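Local coordinates for protein exotoxin 6 (Staphylococcus aureus subsp. aureus Mu50, PDB 4ZYS) that belongs to the superantigen-like exotoxins, and probably binds sugar-bearing host molecules to blunt immune defences, at residues V21-G29 with D41-S49; K31-I40 with Q50-F61. All coordinates share one frame; numbering follows the deposited sequence.

Contact 1: V21-G29 with D41-S49; sequences VLERKNVTG and DVIVDNQYS
With chi1 at 173°, V44 sends its CG1 branch to the side away from its own backbone N, where L22 and R24 receive it. L22 comes tip to tip, its CD1 lying 3.6 Å from CG1 of V44. R24 reaches the same methyl from another direction: its first torsion, which sets CG anti to the carbonyl carbon, brings that CG to 3.4 Å from V44 CG1. The bend of the chain at chi2 (-67°) then lays one face of the guanidinium, near the rim, over the methyl. From here NH2 of R24 extends to OD2 of D45 at 2.7 Å, a salt bridge whose hydrogen bond is weak. The two flat groups stand 60° apart rather than side by side. On the other side of the guanidinium carbon, NH1 of R24 donates to the backbone O of E23 at 2.8 Å, which limits the rotation of the group.

The contact belongs to the OB-fold domain. Strand 21-24 turns a corner at K25 and N26 and runs on as strand 27-34, so that one segment meets the other twice: strand 21-24, which pairs with strand 69-74, faces the type I' turn from V44 to Q47, while residues 27-29 run beside strand 41-44. In this second place CG2 of V27 packs 4.0 Å from CG1 of V42, the two side chains crossing at about a right angle. G29 CA lies 3.1 Å from D41 O in a CA-H...O contact. Farther toward the turn the strands part, and a water stands in for the direct bond. It donates to T28 O at 2.8 Å and accepts from I43 N at 3.0 Å, while the hydroxyl of T28 is held separately by S67 on strand 64-67.

Contact 2: K31-I40 with Q50-F61; sequences KYTEKGKDYI and QISLVGSDKDKF
I40 and L53 meet on the buried side of an antiparallel hairpin, with D38 next to them on the same strand as I40. The backbone of I40 pairs with I51 in a hydrogen-bonded bridge: I40 N to I51 O and I51 N to I40 O are both 2.9 Å. I40 CG2 then fills the space between two partners, lying beside the CB of I51 and 3.8 Å from CD2 of L53, whose side chain crosses it obliquely. The other methyl of L53, CD1, rests 3.7 Å from CG of K31, so the leucine spans the side chains of both strands, 27-34 and 37-44. V90 of strand 84-92 and N66 of strand 64-67 also touch I40.

L53 also fixes D38 through the backbone: L53 N donates to D38 O at 3.0 Å, and a water donates to the same oxygen. On the other face of the hairpin, Q50 holds CG anti to its backbone N (chi1 -176°) and runs extended, which stacks its amide on the ring of Y39, the planes 16° apart. Q50 NE2 meanwhile donates to Y32 OH, whose second partner is D41.

The buried carboxylate of D38 is gripped by K31 NZ at OD2 (2.8 Å) and by T33 OG1 at OD1 (2.8 Å), both met from above its plane. OD2 also lies 3.0 Å from the carbonyl K58 O, another acceptor, so the ammonium of K31 probably offsets this crowding of oxygens and favours the ionised form of D38.

How the contacts relate
Contacts 1 and 2 occupy opposite ends of the same three strands, 27-34, 37-44 and 47-52, in one OB-fold sheet, with centres about 16 Å apart. Both are partly buried, but only contact 1 includes exposed residues. A water bridges the parting strands 27-34 and 37-44 in contact 1, while direct backbone bonds join strands 37-44 and 47-52 in contact 2. The ion pair of contact 2, K31 with D38, lies within segment 31-40 and is buried, whereas R24 and D45 join the two segments of contact 1 at the exposed turn. The two merge midway: Y32 OH and D41 OD1, 2.8 Å apart, probably share a hydrogen bond, and V42 packs against I51.

Contact 1: V21-G29 with D41-S49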
loop_
_atom_site.group_PDB
_atom_site.type_symbol
_atom_site.label_atom_id
_atom_site.label_comp_id
_atom_site.label_asym_id
_atom_site.label_seq_id
_atom_site.Cartn_x
_atom_site.Cartn_y
_atom_site.Cartn_z
ATOM N N VAL A 21 0.904 5.997 9.412
ATOM C CA VAL A 21 0.467 6.291 8.053
ATOM C C VAL A 21 -0.343 7.613 7.982
ATOM O O VAL A 21 -1.098 7.925 8.886
ATOM C CB VAL A 21 -0.329 5.062 7.538
ATOM C CG1 VAL A 21 -1.434 5.454 6.571
ATOM C CG2 VAL A 21 0.624 4.052 6.901
ATOM N N LEU A 22 -0.165 8.375 6.901
ATOM C CA LEU A 22 -0.919 9.589 6.651
ATOM C C LEU A 22 -1.753 9.352 5.410
ATOM O O LEU A 22 -1.202 9.208 4.327
ATOM C CB LEU A 22 0.009 10.815 6.504
ATOM C CG LEU A 22 -0.669 12.158 6.186
ATOM C CD1 LEU A 22 -1.765 12.494 7.230
ATOM C CD2 LEU A 22 0.374 13.304 6.052
ATOM N N GLU A 23 -3.071 9.213 5.568
ATOM C CA GLU A 23 -3.928 8.994 4.416
ATOM C C GLU A 23 -5.052 10.004 4.382
ATOM O O GLU A 23 -5.613 10.331 5.421
ATOM C CB GLU A 23 -4.477 7.553 4.317
ATOM C CG GLU A 23 -5.056 6.929 5.571
ATOM C CD GLU A 23 -5.957 5.736 5.299
ATOM O OE1 GLU A 23 -5.901 5.194 4.172
ATOM O OE2 GLU A 23 -6.723 5.345 6.211
ATOM N N ARG A 24 -5.329 10.548 3.190
ATOM C CA ARG A 24 -6.399 11.514 2.960
ATOM C C ARG A 24 -6.988 11.317 1.592
ATOM O O ARG A 24 -6.261 11.041 0.633
ATOM C CB ARG A 24 -5.917 12.972 3.092
ATOM C CG ARG A 24 -5.598 13.471 4.487
ATOM C CD ARG A 24 -6.764 13.605 5.464
ATOM N NE ARG A 24 -6.289 14.131 6.748
ATOM C CZ ARG A 24 -5.733 13.396 7.709
ATOM N NH1 ARG A 24 -5.598 12.084 7.558
ATOM N NH2 ARG A 24 -5.327 13.962 8.833
ATOM N N LYS A 25 -8.298 11.519 1.487
ATOM C CA LYS A 25 -9.039 11.367 0.238
ATOM C C LYS A 25 -9.522 12.702 -0.318
ATOM O O LYS A 25 -9.939 13.578 0.445
ATOM C CB LYS A 25 -10.241 10.428 0.442
ATOM C CG LYS A 25 -9.809 9.019 0.867
ATOM C CD LYS A 25 -10.961 8.096 1.165
ATOM C CE LYS A 25 -10.412 6.763 1.624
ATOM N NZ LYS A 25 -11.463 5.732 1.824
ATOM N N ASN A 26 -9.500 12.829 -1.661
ATOM C CA ASN A 26 -9.975 13.984 -2.428
ATOM C C ASN A 26 -9.185 15.230 -2.043
ATOM O O ASN A 26 -9.728 16.175 -1.455
ATOM C CB ASN A 26 -11.489 14.183 -2.194
ATOM C CG ASN A 26 -12.197 15.044 -3.194
ATOM O OD1 ASN A 26 -11.745 15.272 -4.326
ATOM N ND2 ASN A 26 -13.395 15.426 -2.819
ATOM N N VAL A 27 -7.879 15.193 -2.310
ATOM C CA VAL A 27 -6.997 16.304 -1.963
ATOM C C VAL A 27 -6.316 16.804 -3.235
ATOM O O VAL A 27 -6.604 16.286 -4.320
ATOM C CB VAL A 27 -5.976 15.938 -0.835
ATOM C CG1 VAL A 27 -6.697 15.610 0.472
ATOM C CG2 VAL A 27 -5.048 14.788 -1.251
ATOM N N THR A 28 -5.461 17.845 -3.104
ATOM C CA THR A 28 -4.699 18.427 -4.200
ATOM C C THR A 28 -3.213 18.111 -4.078
ATOM O O THR A 28 -2.596 18.303 -3.021
ATOM C CB THR A 28 -4.894 19.940 -4.280
ATOM O OG1 THR A 28 -6.281 20.217 -4.464
ATOM C CG2 THR A 28 -4.092 20.572 -5.408
ATOM N N GLY A 29 -2.659 17.689 -5.202
ATOM C CA GLY A 29 -1.241 17.457 -5.390
ATOM C C GLY A 29 -0.769 18.147 -6.658
ATOM O O GLY A 29 -1.524 18.263 -7.626
ATOM N N ASP A 41 3.640 16.821 -4.962
ATOM C CA ASP A 41 3.692 17.495 -3.657
ATOM C C ASP A 41 2.285 17.654 -3.115
ATOM O O ASP A 41 1.399 18.038 -3.865
ATOM C CB ASP A 41 4.355 18.883 -3.763
ATOM C CG ASP A 41 5.855 18.898 -3.905
ATOM O OD1 ASP A 41 6.486 17.829 -3.724
ATOM O OD2 ASP A 41 6.400 19.961 -4.264
ATOM N N VAL A 42 2.076 17.358 -1.830
ATOM C CA VAL A 42 0.777 17.432 -1.189
ATOM C C VAL A 42 0.942 18.083 0.175
ATOM O O VAL A 42 1.914 17.781 0.885
ATOM C CB VAL A 42 0.106 16.022 -1.042
ATOM C CG1 VAL A 42 -1.368 16.135 -0.654
ATOM C CG2 VAL A 42 0.230 15.184 -2.309
ATOM N N ILE A 43 -0.043 18.922 0.573
ATOM C CA ILE A 43 -0.151 19.481 1.929
ATOM C C ILE A 43 -1.354 18.807 2.596
ATOM O O ILE A 43 -2.450 18.818 2.041
ATOM C CB ILE A 43 -0.222 21.036 1.999
ATOM C CG1 ILE A 43 1.185 21.636 1.825
ATOM C CG2 ILE A 43 -0.828 21.507 3.333
ATOM C CD1 ILE A 43 1.270 23.131 1.623
ATOM N N VAL A 44 -1.123 18.153 3.727
ATOM C CA VAL A 44 -2.145 17.518 4.573
ATOM C C VAL A 44 -1.953 18.126 5.952
ATOM O O VAL A 44 -0.854 18.029 6.457
ATOM C CB VAL A 44 -2.068 15.950 4.607
ATOM C CG1 VAL A 44 -3.057 15.389 5.631
ATOM C CG2 VAL A 44 -2.315 15.332 3.222
ATOM N N ASP A 45 -2.969 18.801 6.545
ATOM C CA ASP A 45 -2.877 19.406 7.889
ATOM C C ASP A 45 -1.580 20.213 8.097
ATOM O O ASP A 45 -0.899 20.012 9.104
ATOM C CB ASP A 45 -2.966 18.317 8.979
ATOM C CG ASP A 45 -4.198 17.454 8.967
ATOM O OD1 ASP A 45 -5.296 17.981 8.650
ATOM O OD2 ASP A 45 -4.090 16.275 9.357
ATOM N N ASN A 46 -1.209 21.073 7.126
ATOM C CA ASN A 46 0.000 21.911 7.138
ATOM C C ASN A 46 1.332 21.078 7.178
ATOM O O ASN A 46 2.396 21.635 7.495
ATOM C CB ASN A 46 -0.043 22.948 8.268
ATOM C CG ASN A 46 -1.385 23.651 8.408
ATOM O OD1 ASN A 46 -2.052 23.574 9.446
ATOM N ND2 ASN A 46 -1.795 24.385 7.382
ATOM N N GLN A 47 1.252 19.768 6.820
ATOM C CA GLN A 47 2.382 18.839 6.730
ATOM C C GLN A 47 2.715 18.633 5.252
ATOM O O GLN A 47 1.834 18.277 4.460
ATOM C CB GLN A 47 2.075 17.474 7.418
ATOM C CG GLN A 47 1.440 17.530 8.825
ATOM C CD GLN A 47 2.194 18.404 9.798
ATOM O OE1 GLN A 47 3.314 18.102 10.210
ATOM N NE2 GLN A 47 1.617 19.540 10.134
ATOM N N TYR A 48 3.960 18.865 4.879
ATOM C CA TYR A 48 4.399 18.708 3.509
ATOM C C TYR A 48 4.920 17.315 3.190
ATOM O O TYR A 48 5.755 16.778 3.925
ATOM C CB TYR A 48 5.498 19.708 3.218
ATOM C CG TYR A 48 5.429 20.229 1.809
ATOM C CD1 TYR A 48 4.664 21.349 1.498
ATOM C CD2 TYR A 48 6.123 19.609 0.783
ATOM C CE1 TYR A 48 4.589 21.838 0.199
ATOM C CE2 TYR A 48 6.071 20.100 -0.521
ATOM C CZ TYR A 48 5.311 21.226 -0.806
ATOM O OH TYR A 48 5.232 21.742 -2.081
ATOM N N SER A 49 4.454 16.758 2.061
ATOM C CA SER A 49 4.923 15.474 1.566
ATOM C C SER A 49 5.295 15.571 0.105
ATOM O O SER A 49 4.552 16.139 -0.693
ATOM C CB SER A 49 3.881 14.375 1.754
ATOM O OG SER A 49 3.658 14.153 3.130
HETATM O O HOH W 1 -2.658 19.681 -0.595
#

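Contact 2: K31-I40 with Q50-F61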
loop_
_atom_site.group_PDB
_atom_site.type_symbol
_atom_site.label_atom_id
_atom_site.label_comp_id
_atom_site.label_asym_id
_atom_site.label_seq_id
_atom_site.Cartn_x
_atom_site.Cartn_y
_atom_site.Cartn_z
ATOM N N LYS A 31 1.946 17.824 -9.494
ATOM C CA LYS A 31 2.845 16.884 -10.159
ATOM C C LYS A 31 3.924 17.637 -10.942
ATOM O O LYS A 31 3.626 18.663 -11.571
ATOM C CB LYS A 31 2.025 15.983 -11.089
ATOM C CG LYS A 31 2.736 14.702 -11.504
ATOM C CD LYS A 31 3.188 14.760 -12.933
ATOM C CE LYS A 31 4.026 13.582 -13.317
ATOM N NZ LYS A 31 4.566 13.758 -14.688
ATOM N N TYR A 32 5.172 17.142 -10.895
ATOM C CA TYR A 32 6.302 17.763 -11.618
ATOM C C TYR A 32 7.402 16.736 -11.881
ATOM O O TYR A 32 7.373 15.629 -11.346
ATOM C CB TYR A 32 6.883 18.994 -10.858
ATOM C CG TYR A 32 7.367 18.677 -9.453
ATOM C CD1 TYR A 32 6.482 18.655 -8.380
ATOM C CD2 TYR A 32 8.698 18.332 -9.210
ATOM C CE1 TYR A 32 6.900 18.288 -7.106
ATOM C CE2 TYR A 32 9.126 17.948 -7.938
ATOM C CZ TYR A 32 8.227 17.964 -6.880
ATOM O OH TYR A 32 8.600 17.631 -5.595
ATOM N N THR A 33 8.367 17.121 -12.713
ATOM C CA THR A 33 9.545 16.327 -13.024
ATOM C C THR A 33 10.755 17.119 -12.564
ATOM O O THR A 33 10.891 18.298 -12.883
ATOM C CB THR A 33 9.612 15.943 -14.500
ATOM O OG1 THR A 33 8.354 15.408 -14.899
ATOM C CG2 THR A 33 10.717 14.939 -14.782
ATOM N N GLU A 34 11.601 16.465 -11.780
ATOM C CA GLU A 34 12.821 17.007 -11.195
ATOM C C GLU A 34 13.974 16.051 -11.488
ATOM O O GLU A 34 13.942 14.902 -11.039
ATOM C CB GLU A 34 12.622 17.194 -9.683
ATOM C CG GLU A 34 13.824 17.727 -8.930
ATOM C CD GLU A 34 13.953 19.225 -9.045
ATOM O OE1 GLU A 34 13.249 19.937 -8.293
ATOM O OE2 GLU A 34 14.744 19.689 -9.899
ATOM N N LYS A 35 14.977 16.528 -12.256
ATOM C CA LYS A 35 16.176 15.790 -12.684
ATOM C C LYS A 35 15.769 14.422 -13.282
ATOM O O LYS A 35 16.263 13.367 -12.858
ATOM C CB LYS A 35 17.187 15.648 -11.525
ATOM C CG LYS A 35 17.820 16.974 -11.083
ATOM C CD LYS A 35 18.325 16.922 -9.646
ATOM C CE LYS A 35 19.175 18.122 -9.305
ATOM N NZ LYS A 35 19.888 17.948 -8.010
ATOM N N GLY A 36 14.817 14.474 -14.216
ATOM C CA GLY A 36 14.286 13.314 -14.925
ATOM C C GLY A 36 13.395 12.377 -14.136
ATOM O O GLY A 36 13.039 11.304 -14.644
ATOM N N LYS A 37 13.001 12.768 -12.905
ATOM C CA LYS A 37 12.166 11.920 -12.041
ATOM C C LYS A 37 10.832 12.598 -11.678
ATOM O O LYS A 37 10.819 13.784 -11.356
ATOM C CB LYS A 37 12.936 11.532 -10.760
ATOM C CG LYS A 37 14.024 10.489 -10.984
ATOM C CD LYS A 37 15.070 10.527 -9.866
ATOM C CE LYS A 37 16.260 9.623 -10.118
ATOM N NZ LYS A 37 17.156 10.133 -11.197
ATOM N N ASP A 38 9.721 11.830 -11.709
ATOM C CA ASP A 38 8.377 12.345 -11.394
ATOM C C ASP A 38 8.011 12.267 -9.905
ATOM O O ASP A 38 8.281 11.264 -9.242
ATOM C CB ASP A 38 7.309 11.637 -12.222
ATOM C CG ASP A 38 7.304 12.020 -13.692
ATOM O OD1 ASP A 38 8.251 12.719 -14.134
ATOM O OD2 ASP A 38 6.365 11.610 -14.406
ATOM N N TYR A 39 7.394 13.366 -9.404
ATOM C CA TYR A 39 6.953 13.608 -8.018
ATOM C C TYR A 39 5.626 14.334 -7.979
ATOM O O TYR A 39 5.284 15.017 -8.927
ATOM C CB TYR A 39 7.979 14.479 -7.240
ATOM C CG TYR A 39 9.383 13.942 -7.235
ATOM C CD1 TYR A 39 9.772 12.962 -6.332
ATOM C CD2 TYR A 39 10.338 14.427 -8.122
ATOM C CE1 TYR A 39 11.066 12.444 -6.336
ATOM C CE2 TYR A 39 11.648 13.940 -8.114
ATOM C CZ TYR A 39 12.006 12.945 -7.220
ATOM O OH TYR A 39 13.284 12.444 -7.213
ATOM N N ILE A 40 4.923 14.245 -6.858
ATOM C CA ILE A 40 3.694 14.971 -6.579
ATOM C C ILE A 40 3.820 15.494 -5.142
ATOM O O ILE A 40 4.152 14.723 -4.239
ATOM C CB ILE A 40 2.379 14.158 -6.855
ATOM C CG1 ILE A 40 1.120 15.013 -6.680
ATOM C CG2 ILE A 40 2.261 12.853 -6.057
ATOM C CD1 ILE A 40 -0.041 14.673 -7.720
ATOM N N GLN A 50 6.443 14.983 -0.239
ATOM C CA GLN A 50 6.928 14.849 -1.605
ATOM C C GLN A 50 6.812 13.380 -1.893
ATOM O O GLN A 50 7.384 12.579 -1.158
ATOM C CB GLN A 50 8.370 15.375 -1.779
ATOM C CG GLN A 50 8.833 15.326 -3.224
ATOM C CD GLN A 50 10.342 15.289 -3.374
ATOM O OE1 GLN A 50 11.012 14.354 -2.922
ATOM N NE2 GLN A 50 10.902 16.246 -4.117
ATOM N N ILE A 51 6.025 13.017 -2.897
ATOM C CA ILE A 51 5.787 11.619 -3.205
ATOM C C ILE A 51 6.379 11.255 -4.563
ATOM O O ILE A 51 6.005 11.848 -5.577
ATOM C CB ILE A 51 4.261 11.284 -3.178
ATOM C CG1 ILE A 51 3.542 11.828 -1.914
ATOM C CG2 ILE A 51 4.024 9.778 -3.375
ATOM C CD1 ILE A 51 1.967 11.861 -1.998
ATOM N N SER A 52 7.235 10.224 -4.591
ATOM C CA SER A 52 7.778 9.694 -5.845
ATOM C C SER A 52 6.718 8.914 -6.606
ATOM O O SER A 52 6.061 8.035 -6.040
ATOM C CB SER A 52 8.965 8.779 -5.576
ATOM O OG SER A 52 10.084 9.553 -5.198
ATOM N N LEU A 53 6.564 9.247 -7.884
ATOM C CA LEU A 53 5.715 8.568 -8.859
ATOM C C LEU A 53 6.672 7.793 -9.747
ATOM O O LEU A 53 7.141 8.278 -10.787
ATOM C CB LEU A 53 4.838 9.549 -9.658
ATOM C CG LEU A 53 3.923 10.488 -8.884
ATOM C CD1 LEU A 53 3.331 11.514 -9.817
ATOM C CD2 LEU A 53 2.795 9.714 -8.182
ATOM N N VAL A 54 7.045 6.624 -9.261
ATOM C CA VAL A 54 7.991 5.758 -9.948
ATOM C C VAL A 54 7.203 4.517 -10.405
ATOM O O VAL A 54 6.412 3.975 -9.641
ATOM C CB VAL A 54 9.228 5.481 -9.045
ATOM C CG1 VAL A 54 8.964 4.422 -7.970
ATOM C CG2 VAL A 54 10.464 5.156 -9.875
ATOM N N GLY A 55 7.318 4.175 -11.679
ATOM C CA GLY A 55 6.574 3.055 -12.238
ATOM C C GLY A 55 5.436 3.478 -13.145
ATOM O O GLY A 55 5.636 4.289 -14.053
ATOM N N SER A 56 4.237 2.927 -12.906
ATOM C CA SER A 56 3.058 3.176 -13.734
ATOM C C SER A 56 2.450 4.562 -13.467
ATOM O O SER A 56 2.109 5.276 -14.420
ATOM C CB SER A 56 2.008 2.088 -13.508
ATOM O OG SER A 56 1.223 2.355 -12.357
ATOM N N ASP A 57 2.331 4.927 -12.161
ATOM C CA ASP A 57 1.761 6.172 -11.624
ATOM C C ASP A 57 2.421 7.424 -12.215
ATOM O O ASP A 57 1.844 8.512 -12.155
ATOM C CB ASP A 57 1.829 6.192 -10.085
ATOM C CG ASP A 57 3.195 6.003 -9.415
ATOM O OD1 ASP A 57 4.133 5.501 -10.085
ATOM O OD2 ASP A 57 3.310 6.309 -8.210
ATOM N N LYS A 58 3.585 7.232 -12.850
ATOM C CA LYS A 58 4.397 8.225 -13.545
ATOM C C LYS A 58 3.599 8.954 -14.656
ATOM O O LYS A 58 3.733 10.179 -14.810
ATOM C CB LYS A 58 5.612 7.509 -14.161
ATOM C CG LYS A 58 6.822 8.385 -14.379
ATOM C CD LYS A 58 7.948 7.606 -15.003
ATOM C CE LYS A 58 8.983 8.540 -15.565
ATOM N NZ LYS A 58 10.132 7.806 -16.159
ATOM N N ASP A 59 2.755 8.214 -15.397
ATOM C CA ASP A 59 2.000 8.781 -16.516
ATOM C C ASP A 59 0.481 8.891 -16.226
ATOM O O ASP A 59 -0.270 9.367 -17.078
ATOM C CB ASP A 59 2.272 7.940 -17.779
ATOM C CG ASP A 59 3.763 7.744 -18.063
ATOM O OD1 ASP A 59 4.483 8.764 -18.210
ATOM O OD2 ASP A 59 4.215 6.568 -18.118
ATOM N N LYS A 60 0.056 8.518 -15.007
ATOM C CA LYS A 60 -1.347 8.544 -14.558
ATOM C C LYS A 60 -1.849 9.965 -14.239
ATOM O O LYS A 60 -3.040 10.253 -14.391
ATOM C CB LYS A 60 -1.484 7.674 -13.298
ATOM C CG LYS A 60 -2.895 7.230 -12.970
ATOM C CD LYS A 60 -2.847 6.120 -11.936
ATOM C CE LYS A 60 -4.099 6.065 -11.115
ATOM N NZ LYS A 60 -4.062 4.902 -10.205
ATOM N N PHE A 61 -0.945 10.829 -13.753
ATOM C CA PHE A 61 -1.304 12.173 -13.328
ATOM C C PHE A 61 -0.761 13.202 -14.289
ATOM O O PHE A 61 0.347 13.048 -14.815
ATOM C CB PHE A 61 -0.826 12.435 -11.875
ATOM C CG PHE A 61 -1.299 11.332 -10.953
ATOM C CD1 PHE A 61 -2.608 11.316 -10.476
ATOM C CD2 PHE A 61 -0.477 10.248 -10.661
ATOM C CE1 PHE A 61 -3.082 10.239 -9.711
ATOM C CE2 PHE A 61 -0.954 9.171 -9.918
ATOM C CZ PHE A 61 -2.251 9.182 -9.432
HETATM O O HOH W 2 10.483 9.477 -8.568
#